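PDB 3VCO: dihydrofolate reductase from Schistosoma mansoni, which catalyses the NADPH-dependent reduction of 7,8-dihydrofolate to tetrahydrofolate, which feeds the synthesis of thymidylate, purines and glycine. Local coordinates for residues 24-29 with 50-55; 104-107 with 111-114; 147-152 with 176-181. All blocks are in the same frame, centred on the assembly; numbering follows the deposited sequence.

Contact 1. Residues 24-29 with 50-55; sequences NVVVAV and EFFKTV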
loop_
_atom_site.group_PDB
_atom_site.type_symbol
_atom_site.label_atom_id
_atom_site.label_comp_id
_atom_site.label_asym_id
_atom_site.label_seq_id
_atom_site.Cartn_x
_atom_site.Cartn_y
_atom_site.Cartn_z
ATOM N N ASN A 24 7.016 3.285 0.821
ATOM C CA ASN A 24 6.485 2.123 1.500
ATOM C C ASN A 24 5.475 1.491 0.558
ATOM O O ASN A 24 4.687 2.183 -0.039
ATOM C CB ASN A 24 5.844 2.507 2.820
ATOM C CG ASN A 24 6.862 3.121 3.801
ATOM O OD1 ASN A 24 7.670 2.421 4.379
ATOM N ND2 ASN A 24 6.809 4.422 3.963
ATOM N N VAL A 25 5.628 0.199 0.326
ATOM C CA VAL A 25 4.736 -0.526 -0.525
ATOM C C VAL A 25 3.899 -1.410 0.391
ATOM O O VAL A 25 4.449 -2.113 1.239
ATOM C CB VAL A 25 5.546 -1.375 -1.483
ATOM C CG1 VAL A 25 4.651 -2.344 -2.178
ATOM C CG2 VAL A 25 6.235 -0.463 -2.485
ATOM N N VAL A 26 2.578 -1.373 0.222
ATOM C CA VAL A 26 1.716 -2.274 1.007
ATOM C C VAL A 26 0.980 -3.194 0.013
ATOM O O VAL A 26 0.332 -2.708 -0.899
ATOM C CB VAL A 26 0.665 -1.481 1.816
ATOM C CG1 VAL A 26 -0.175 -2.430 2.736
ATOM C CG2 VAL A 26 1.377 -0.423 2.646
ATOM N N VAL A 27 1.074 -4.498 0.226
ATOM C CA VAL A 27 0.522 -5.448 -0.728
ATOM C C VAL A 27 0.221 -6.774 -0.022
ATOM O O VAL A 27 0.884 -7.124 0.984
ATOM C CB VAL A 27 1.571 -5.678 -1.847
ATOM C CG1 VAL A 27 2.857 -6.259 -1.253
ATOM C CG2 VAL A 27 1.026 -6.545 -2.987
ATOM N N ALA A 28 -0.771 -7.506 -0.544
ATOM C CA ALA A 28 -1.076 -8.866 -0.109
ATOM C C ALA A 28 -0.667 -9.777 -1.244
ATOM O O ALA A 28 -0.983 -9.512 -2.404
ATOM C CB ALA A 28 -2.587 -9.042 0.201
ATOM N N VAL A 29 0.065 -10.846 -0.943
ATOM C CA VAL A 29 0.527 -11.732 -2.008
ATOM C C VAL A 29 0.270 -13.210 -1.685
ATOM O O VAL A 29 0.327 -13.609 -0.525
ATOM C CB VAL A 29 2.014 -11.518 -2.356
ATOM C CG1 VAL A 29 2.247 -10.082 -2.766
ATOM C CG2 VAL A 29 2.955 -11.930 -1.175
ATOM N N GLU A 50 -7.134 -4.303 9.850
ATOM C CA GLU A 50 -6.454 -3.799 11.043
ATOM C C GLU A 50 -4.981 -3.487 10.767
ATOM O O GLU A 50 -4.502 -2.428 11.137
ATOM C CB GLU A 50 -6.507 -4.803 12.186
ATOM C CG GLU A 50 -7.864 -5.387 12.465
ATOM C CD GLU A 50 -7.787 -6.523 13.491
ATOM O OE1 GLU A 50 -6.826 -6.531 14.300
ATOM O OE2 GLU A 50 -8.672 -7.413 13.476
ATOM N N PHE A 51 -4.272 -4.438 10.149
ATOM C CA PHE A 51 -2.866 -4.304 9.788
ATOM C C PHE A 51 -2.696 -3.123 8.851
ATOM O O PHE A 51 -1.904 -2.212 9.108
ATOM C CB PHE A 51 -2.362 -5.613 9.151
ATOM C CG PHE A 51 -0.975 -5.515 8.514
ATOM C CD1 PHE A 51 0.167 -5.440 9.302
ATOM C CD2 PHE A 51 -0.827 -5.556 7.140
ATOM C CE1 PHE A 51 1.439 -5.369 8.721
ATOM C CE2 PHE A 51 0.419 -5.478 6.563
ATOM C CZ PHE A 51 1.559 -5.405 7.360
ATOM N N PHE A 52 -3.513 -3.100 7.803
ATOM C CA PHE A 52 -3.504 -2.009 6.843
ATOM C C PHE A 52 -3.738 -0.649 7.507
ATOM O O PHE A 52 -2.942 0.257 7.325
ATOM C CB PHE A 52 -4.552 -2.243 5.779
ATOM C CG PHE A 52 -4.571 -1.205 4.710
ATOM C CD1 PHE A 52 -3.829 -1.360 3.558
ATOM C CD2 PHE A 52 -5.379 -0.097 4.829
ATOM C CE1 PHE A 52 -3.891 -0.373 2.548
ATOM C CE2 PHE A 52 -5.426 0.872 3.847
ATOM C CZ PHE A 52 -4.692 0.740 2.715
ATOM N N LYS A 53 -4.833 -0.524 8.250
ATOM C CA LYS A 53 -5.174 0.703 8.972
ATOM C C LYS A 53 -4.032 1.216 9.857
ATOM O O LYS A 53 -3.614 2.374 9.746
ATOM C CB LYS A 53 -6.439 0.509 9.818
ATOM C CG LYS A 53 -6.786 1.716 10.702
ATOM C CD LYS A 53 -7.412 2.845 9.906
ATOM C CE LYS A 53 -8.014 3.916 10.838
ATOM N NZ LYS A 53 -8.967 4.806 10.130
ATOM N N THR A 54 -3.543 0.351 10.731
ATOM C CA THR A 54 -2.385 0.648 11.576
ATOM C C THR A 54 -1.142 1.119 10.804
ATOM O O THR A 54 -0.625 2.206 11.065
ATOM C CB THR A 54 -2.005 -0.569 12.440
ATOM O OG1 THR A 54 -3.113 -0.898 13.285
ATOM C CG2 THR A 54 -0.799 -0.261 13.307
ATOM N N VAL A 55 -0.687 0.306 9.853
ATOM C CA VAL A 55 0.510 0.593 9.066
ATOM C C VAL A 55 0.352 1.940 8.388
ATOM O O VAL A 55 1.236 2.785 8.487
ATOM C CB VAL A 55 0.803 -0.547 8.019
ATOM C CG1 VAL A 55 1.776 -0.118 6.940
ATOM C CG2 VAL A 55 1.325 -1.784 8.714
#
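V26 is the one residue of the strand 24-29 that reaches the helix 50-55 in earnest, and its two methyl groups divide the work between F52 and V55, one helical turn apart. V26 CG1, anti to the backbone N (chi1 -175°), touches F52 CD1 at 3.9 Å, coming obliquely to the phenyl ring, and the two side chains cross at about a right angle. The other branch, V26 CG2, meets V55 CG1 at 4.3 Å. The strand thus meets the helix through a single branched side chain, and V26 supplies about half of the 137 Å² buried between the segments. All three touching residues are buried.

A second apolar group lies within the helix: V55 CG2 sits 3.6 Å above one face of the F51 ring, offset toward its rim, and that ring also stacks with F195.

The polar interactions run along the helix or out to other parts of the chain. E50 O accepts both T54 N, at 3.0 Å, and T54 OG1, also at 3.0 Å; the two donors arrive from opposite faces of the carbonyl plane. On the strand, V26 O takes a hydrogen bond from Y137, so the residue that packs on the helix through its side chain is held through its backbone as well.

By similarity, A28 belongs to the NADP(+) site and E50 to K53 to the substrate site. The arrangement is that of the dihydrofolate reductase fold, in which the substrate-site helix packs against a central strand of the sheet as part of a beta-alpha-beta crossover.

Contact 2. Residues 104-107 with 111-114; sequences QVVP and AAID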
loop_
_atom_site.group_PDB
_atom_site.type_symbol
_atom_site.label_atom_id
_atom_site.label_comp_id
_atom_site.label_asym_id
_atom_site.label_seq_id
_atom_site.Cartn_x
_atom_site.Cartn_y
_atom_site.Cartn_z
ATOM N N GLN A 104 -6.879 13.642 -3.768
ATOM C CA GLN A 104 -6.111 14.206 -4.901
ATOM C C GLN A 104 -6.006 13.225 -6.067
ATOM O O GLN A 104 -5.802 12.035 -5.878
ATOM C CB GLN A 104 -4.690 14.577 -4.471
ATOM C CG GLN A 104 -4.622 15.397 -3.158
ATOM C CD GLN A 104 -5.190 16.790 -3.338
ATOM O OE1 GLN A 104 -4.832 17.489 -4.273
ATOM N NE2 GLN A 104 -6.122 17.174 -2.472
ATOM N N VAL A 105 -6.169 13.735 -7.275
ATOM C CA VAL A 105 -6.024 12.917 -8.467
ATOM C C VAL A 105 -4.910 13.499 -9.299
ATOM O O VAL A 105 -4.948 14.691 -9.563
ATOM C CB VAL A 105 -7.310 12.968 -9.294
ATOM C CG1 VAL A 105 -7.128 12.193 -10.589
ATOM C CG2 VAL A 105 -8.513 12.439 -8.448
ATOM N N VAL A 106 -3.894 12.702 -9.653
ATOM C CA VAL A 106 -2.759 13.188 -10.441
ATOM C C VAL A 106 -2.442 12.159 -11.541
ATOM O O VAL A 106 -2.835 11.008 -11.423
ATOM C CB VAL A 106 -1.513 13.403 -9.549
ATOM C CG1 VAL A 106 -1.811 14.409 -8.402
ATOM C CG2 VAL A 106 -1.055 12.073 -8.970
ATOM N N PRO A 107 -1.793 12.582 -12.648
ATOM C CA PRO A 107 -1.648 11.649 -13.772
ATOM C C PRO A 107 -0.540 10.618 -13.588
ATOM O O PRO A 107 -0.511 9.625 -14.337
ATOM C CB PRO A 107 -1.282 12.564 -14.948
ATOM C CG PRO A 107 -0.633 13.748 -14.303
ATOM C CD PRO A 107 -1.333 13.940 -12.989
ATOM N N ALA A 111 4.041 12.817 -10.274
ATOM C CA ALA A 111 3.221 13.922 -9.861
ATOM C C ALA A 111 2.708 13.762 -8.419
ATOM O O ALA A 111 2.588 14.752 -7.708
ATOM C CB ALA A 111 2.097 14.198 -10.881
ATOM N N ALA A 112 2.419 12.530 -7.987
ATOM C CA ALA A 112 1.988 12.328 -6.599
ATOM C C ALA A 112 3.114 12.754 -5.651
ATOM O O ALA A 112 2.859 13.409 -4.661
ATOM C CB ALA A 112 1.606 10.879 -6.334
ATOM N N ILE A 113 4.348 12.366 -5.953
ATOM C CA ILE A 113 5.482 12.725 -5.075
ATOM C C ILE A 113 5.760 14.227 -5.075
ATOM O O ILE A 113 5.989 14.835 -4.017
ATOM C CB ILE A 113 6.741 11.925 -5.414
ATOM C CG1 ILE A 113 6.451 10.435 -5.260
ATOM C CG2 ILE A 113 7.922 12.316 -4.521
ATOM C CD1 ILE A 113 5.861 10.068 -3.899
ATOM N N ASP A 114 5.711 14.845 -6.246
ATOM C CA ASP A 114 5.857 16.303 -6.309
ATOM C C ASP A 114 4.794 17.017 -5.502
ATOM O O ASP A 114 5.054 18.025 -4.834
ATOM C CB ASP A 114 5.783 16.762 -7.756
ATOM C CG ASP A 114 6.966 16.259 -8.596
ATOM O OD1 ASP A 114 7.939 15.688 -8.033
ATOM O OD2 ASP A 114 6.912 16.437 -9.830
#
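Two flat elements bear on the meeting of V106 and P107 with A111 and A112. One is the peptide joining A111 to A112: V106 CG2 rests over one face of it, almost directly above the nitrogen, with 3.6 Å between V106 CG2 and A112 N. The other is the pyrrolidine ring of P107, only roughly flat, which comes closest through its CD corner, P107 CD lying 4.0 Å from A111 CB.

The setting is a beta-alpha-beta crossover. Strand 104-106, at one end of the parallel part of the sheet, leads through a tight turn into helix 109-116, and the chain then crosses to the parallel strand 125-130. With just three residues between the segments, the end of the strand and the first turns of the helix are brought close; V106 and A111 have their CA atoms 6.1 Å apart.

The side chains that meet are all apolar, and A111 CB meets V106 and P107 side by side on the same flank. Both V106 and A112 also pack on I90 of the adjoining strand 88-92, and V106 meets L115 one turn farther along the helix. P107 is exposed, and its side chain lies about 5 Å from that of S94, a residue of the NADP(+) site by similarity. S108, in the connecting turn, accepts a hydrogen bond on OG from A111 N.

With V106 CG1 anti to the carbonyl carbon (chi1 -58°), CG2 falls between the backbone N and that carbon, which carries this methyl to 3.9 Å from A112 CB, while V106 CB lies 3.9 Å from A111 CB.

Contact 3. Residues 147-152 with 176-181; sequences PVRIYC and VDLPDI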
loop_
_atom_site.group_PDB
_atom_site.type_symbol
_atom_site.label_atom_id
_atom_site.label_comp_id
_atom_site.label_asym_id
_atom_site.label_seq_id
_atom_site.Cartn_x
_atom_site.Cartn_y
_atom_site.Cartn_z
ATOM N N PRO A 147 14.958 4.348 -1.164
ATOM C CA PRO A 147 14.850 2.994 -0.589
ATOM C C PRO A 147 13.384 2.557 -0.475
ATOM O O PRO A 147 12.519 3.394 -0.338
ATOM C CB PRO A 147 15.455 3.159 0.813
ATOM C CG PRO A 147 15.180 4.577 1.171
ATOM C CD PRO A 147 15.320 5.355 -0.146
ATOM N N VAL A 148 13.109 1.258 -0.534
ATOM C CA VAL A 148 11.735 0.823 -0.516
ATOM C C VAL A 148 11.555 -0.146 0.633
ATOM O O VAL A 148 12.457 -0.913 0.927
ATOM C CB VAL A 148 11.416 0.066 -1.812
ATOM C CG1 VAL A 148 9.946 -0.484 -1.794
ATOM C CG2 VAL A 148 11.720 0.955 -3.053
ATOM N N ARG A 149 10.400 -0.077 1.282
ATOM C CA ARG A 149 10.068 -1.015 2.359
ATOM C C ARG A 149 8.776 -1.657 1.896
ATOM O O ARG A 149 7.921 -0.978 1.358
ATOM C CB ARG A 149 9.819 -0.296 3.697
ATOM C CG ARG A 149 9.190 -1.262 4.740
ATOM C CD ARG A 149 9.177 -0.691 6.108
ATOM N NE ARG A 149 10.536 -0.662 6.629
ATOM C CZ ARG A 149 10.836 -0.393 7.884
ATOM N NH1 ARG A 149 9.871 -0.135 8.773
ATOM N NH2 ARG A 149 12.098 -0.392 8.235
ATOM N N ILE A 150 8.637 -2.964 2.070
ATOM C CA ILE A 150 7.393 -3.622 1.697
ATOM C C ILE A 150 6.723 -4.184 2.948
ATOM O O ILE A 150 7.299 -4.996 3.644
ATOM C CB ILE A 150 7.680 -4.858 0.788
ATOM C CG1 ILE A 150 8.364 -4.418 -0.518
ATOM C CG2 ILE A 150 6.389 -5.615 0.509
ATOM C CD1 ILE A 150 8.973 -5.636 -1.325
ATOM N N TYR A 151 5.489 -3.795 3.175
ATOM C CA TYR A 151 4.639 -4.374 4.210
ATOM C C TYR A 151 3.801 -5.393 3.474
ATOM O O TYR A 151 2.975 -5.054 2.620
ATOM C CB TYR A 151 3.720 -3.274 4.745
ATOM C CG TYR A 151 4.454 -2.274 5.602
ATOM C CD1 TYR A 151 4.524 -2.453 6.995
ATOM C CD2 TYR A 151 5.142 -1.190 5.023
ATOM C CE1 TYR A 151 5.198 -1.535 7.801
ATOM C CE2 TYR A 151 5.837 -0.264 5.835
ATOM C CZ TYR A 151 5.849 -0.456 7.220
ATOM O OH TYR A 151 6.528 0.430 8.011
ATOM N N CYS A 152 4.016 -6.648 3.797
ATOM C CA CYS A 152 3.475 -7.705 2.997
ATOM C C CYS A 152 2.543 -8.584 3.852
ATOM O O CYS A 152 2.909 -9.022 4.945
ATOM C CB CYS A 152 4.650 -8.557 2.449
ATOM S SG CYS A 152 4.123 -9.853 1.324
ATOM N N VAL A 176 12.257 -7.180 8.707
ATOM C CA VAL A 176 12.251 -6.166 9.751
ATOM C C VAL A 176 11.404 -6.655 10.913
ATOM O O VAL A 176 10.303 -7.164 10.702
ATOM C CB VAL A 176 11.647 -4.846 9.212
ATOM C CG1 VAL A 176 11.583 -3.782 10.302
ATOM C CG2 VAL A 176 12.432 -4.338 7.997
ATOM N N ASP A 177 11.894 -6.469 12.139
ATOM C CA ASP A 177 11.104 -6.744 13.336
ATOM C C ASP A 177 10.442 -5.479 13.922
ATOM O O ASP A 177 11.118 -4.553 14.395
ATOM C CB ASP A 177 11.988 -7.408 14.393
ATOM C CG ASP A 177 11.323 -7.477 15.747
ATOM O OD1 ASP A 177 10.174 -7.971 15.823
ATOM O OD2 ASP A 177 11.952 -7.041 16.738
ATOM N N LEU A 178 9.114 -5.438 13.897
ATOM C CA LEU A 178 8.394 -4.304 14.471
ATOM C C LEU A 178 7.446 -4.801 15.539
ATOM O O LEU A 178 6.745 -5.777 15.314
ATOM C CB LEU A 178 7.658 -3.546 13.379
ATOM C CG LEU A 178 8.566 -2.753 12.443
ATOM C CD1 LEU A 178 7.978 -2.764 11.055
ATOM C CD2 LEU A 178 8.715 -1.312 12.949
ATOM N N PRO A 179 7.441 -4.140 16.714
ATOM C CA PRO A 179 6.771 -4.654 17.916
ATOM C C PRO A 179 5.249 -4.747 17.787
ATOM O O PRO A 179 4.659 -5.688 18.304
ATOM C CB PRO A 179 7.137 -3.621 19.002
ATOM C CG PRO A 179 8.170 -2.727 18.373
ATOM C CD PRO A 179 7.931 -2.768 16.918
ATOM N N ASP A 180 4.629 -3.777 17.129
ATOM C CA ASP A 180 3.181 -3.760 17.004
ATOM C C ASP A 180 2.705 -4.813 16.011
ATOM O O ASP A 180 1.502 -5.017 15.878
ATOM C CB ASP A 180 2.682 -2.391 16.526
ATOM C CG ASP A 180 3.066 -1.259 17.458
ATOM O OD1 ASP A 180 3.284 -1.515 18.665
ATOM O OD2 ASP A 180 3.139 -0.103 16.976
ATOM N N ILE A 181 3.631 -5.461 15.301
ATOM C CA ILE A 181 3.244 -6.415 14.266
ATOM C C ILE A 181 3.319 -7.881 14.716
ATOM O O ILE A 181 4.403 -8.426 14.920
ATOM C CB ILE A 181 4.034 -6.216 12.967
ATOM C CG1 ILE A 181 3.917 -4.759 12.510
ATOM C CG2 ILE A 181 3.562 -7.232 11.893
ATOM C CD1 ILE A 181 2.517 -4.180 12.608
#
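R149 and Y151, both on the extended strand 148-152, face V176 and L178 across a gap that only side chains bridge. The strand is regular, whereas 176-181 ends in a type I beta turn from L178 to I181, with I181 N bonded to L178 O at 3.1 Å. The backbones stay well apart: the nearest CA atoms, those of R149 and V176, are 9.3 Å from each other.

The side chain of R149 spans most of this distance. Its first two torsions are extended and the chain then bends at chi3 (-72°), turning the guanidinium so that V176 can lie over one of its faces. V176 CG2 is 4.0 Å from R149 NH2, and the two side chains cross at about a right angle. The side chains of L178 and R149 run toward each other from opposite directions, bringing L178 CD1 to 4.0 Å from R149 NH1, obliquely to the guanidinium plane. The same methyl group, L178 CD1, makes a looser contact of 4.5 Å with Y151 CE1.

At the guanidinium edge, and in its plane, stands Y151 OH. R149 NH1 donates to Y151 OH over 3.5 Å, a weak bond though nearly straight at 165°. The stronger hold on the arginine is a salt bridge from NE to D199, which fixes the group beneath its apolar cover and probably offsets the nearby positive charge of R22.

The loop 176-181 follows the short strand 174-175, an antiparallel partner of strand 191-200, and so lies beside the antiparallel pair of strands 148-156 and 191-200. R149 and Y151 both pack on V197 of strand 191-200 and on N24 of strand 23-29, while Y151 also reaches F51 and V55 of helix 46-57.

Overall arrangement
From the N terminus the three contacts follow in series, without nesting or crossing. Contact 1 closes the first excursion, the long loop 30-45 between strand 23-29 and helix 46-57. Contact 2 closes the shortest connection, with three residues between its segments, where strand 104-106 turns into helix 109-116, and contact 3 joins strand 148-156 to the loop beyond strand 174-175. All three reach one mixed sheet. Contacts 1 and 3 are neighbours on it, with centres 9 Å apart, because strands 23-29 and 148-156 pair through V25. Contact 2 lies near the far end, 25 Å from contact 3 between centres and across the middle of the molecule.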